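Local coordinates for peroxisomal acyl-CoA oxidase 1A (Solanum lycopersicum, PDB 2FON), which probably oxidises acyl-CoA substrates with a bound FAD cofactor in the fatty acid beta-oxidation of peroxisomes, at residues Ala541-Ala544 / His545-Ile549. Numbering follows the deposited sequence.
Sequences AAVA and HCQLI
Val543 and Gln547 lie one turn apart on helix 535-558, and their side chains cross at a slant: Val543 CG1 comes to 3.8 Å from Gln547 CD and 3.9 Å from its NE2. With CG1 anti to the backbone N (chi1 178°), the valine sends this methyl toward the following turn, where the Gln547 amide lies. Beyond CG the glutamine chain is extended and runs back along the preceding turn, with CG 3.5 Å from Val543 O and OE1 3.7 Å from Ala544 CA. The carboxamide turns CD and NE2 to the methyl while OE1 accepts a hydrogen bond from Arg509 NH1 of helix 499-521, which is why a glutamine suits the place. Cutting Gln547 back to an alanine removes the amide, which would probably leave Arg509 NH1 without this acceptor and open a gap beside the CG1 methyl of Val543. The backbone carries the i to i+4 bonds of an alpha helix, the N-H of Gln547 pointing nearly straight (168°) at Val543 O. The small Ala542 lets helix 446-462 come alongside. On the His545 ring, Ile549 CG1 lies 4.0 Å above one face, displaced toward the rim, while ND1 is hydrogen-bonded to Tyr476 OH. The chemistry thus implies a largely buried stretch of helix whose apolar side chains pack against neighbouring helices, while the polar ends of His545 and Gln547 find hydrogen-bond partners in other parts of the chain.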
# COMPACT_ATOMS: atom_id res chain seq x y z
N ALA B 541 1.72 -21.06 8.80
CA ALA B 541 0.80 -22.19 8.84
C ALA B 541 -0.68 -21.75 8.85
O ALA B 541 -1.45 -22.12 7.97
CB ALA B 541 1.10 -23.05 10.02
N ALA B 542 -1.07 -20.94 9.83
CA ALA B 542 -2.41 -20.31 9.84
C ALA B 542 -2.86 -19.75 8.47
O ALA B 542 -4.03 -19.98 8.04
CB ALA B 542 -2.47 -19.26 10.84
N VAL B 543 -1.95 -19.06 7.75
CA VAL B 543 -2.29 -18.57 6.42
C VAL B 543 -2.65 -19.73 5.53
O VAL B 543 -3.73 -19.75 4.96
CB VAL B 543 -1.22 -17.57 5.76
CG1 VAL B 543 -1.63 -17.15 4.34
CG2 VAL B 543 -1.03 -16.28 6.63
N ALA B 544 -1.78 -20.72 5.46
CA ALA B 544 -2.01 -21.89 4.59
C ALA B 544 -3.41 -22.55 4.80
O ALA B 544 -4.14 -22.86 3.83
CB ALA B 544 -0.88 -22.91 4.75
N HIS B 545 -3.77 -22.71 6.07
CA HIS B 545 -5.09 -23.20 6.49
C HIS B 545 -6.23 -22.33 6.00
O HIS B 545 -7.21 -22.85 5.45
CB HIS B 545 -5.14 -23.39 8.00
CG HIS B 545 -6.51 -23.68 8.53
ND1 HIS B 545 -7.15 -24.90 8.36
CD2 HIS B 545 -7.36 -22.91 9.26
CE1 HIS B 545 -8.34 -24.85 8.94
NE2 HIS B 545 -8.49 -23.65 9.49
N CYS B 546 -6.11 -21.02 6.19
CA CYS B 546 -7.13 -20.11 5.68
C CYS B 546 -7.30 -20.18 4.16
O CYS B 546 -8.42 -20.19 3.64
CB CYS B 546 -6.87 -18.69 6.15
SG CYS B 546 -6.98 -18.56 8.00
N GLN B 547 -6.18 -20.24 3.46
CA GLN B 547 -6.15 -20.36 2.02
C GLN B 547 -6.89 -21.60 1.63
O GLN B 547 -7.59 -21.60 0.62
CB GLN B 547 -4.71 -20.41 1.55
CG GLN B 547 -4.08 -19.02 1.52
CD GLN B 547 -2.61 -19.02 1.15
OE1 GLN B 547 -1.88 -19.94 1.43
NE2 GLN B 547 -2.19 -17.98 0.54
N LEU B 548 -6.76 -22.64 2.45
CA LEU B 548 -7.39 -23.90 2.17
C LEU B 548 -8.90 -23.75 2.37
O LEU B 548 -9.70 -24.32 1.64
CB LEU B 548 -6.80 -25.02 3.05
CG LEU B 548 -7.69 -26.27 3.21
CD1 LEU B 548 -7.88 -26.99 1.89
CD2 LEU B 548 -7.17 -27.23 4.24
N ILE B 549 -9.30 -23.02 3.39
CA ILE B 549 -10.71 -22.84 3.58
C ILE B 549 -11.27 -22.14 2.33
O ILE B 549 -12.28 -22.60 1.77
CB ILE B 549 -11.04 -22.08 4.90
CG1 ILE B 549 -10.58 -22.86 6.13
CG2 ILE B 549 -12.53 -21.88 5.05
CD1 ILE B 549 -10.67 -22.03 7.36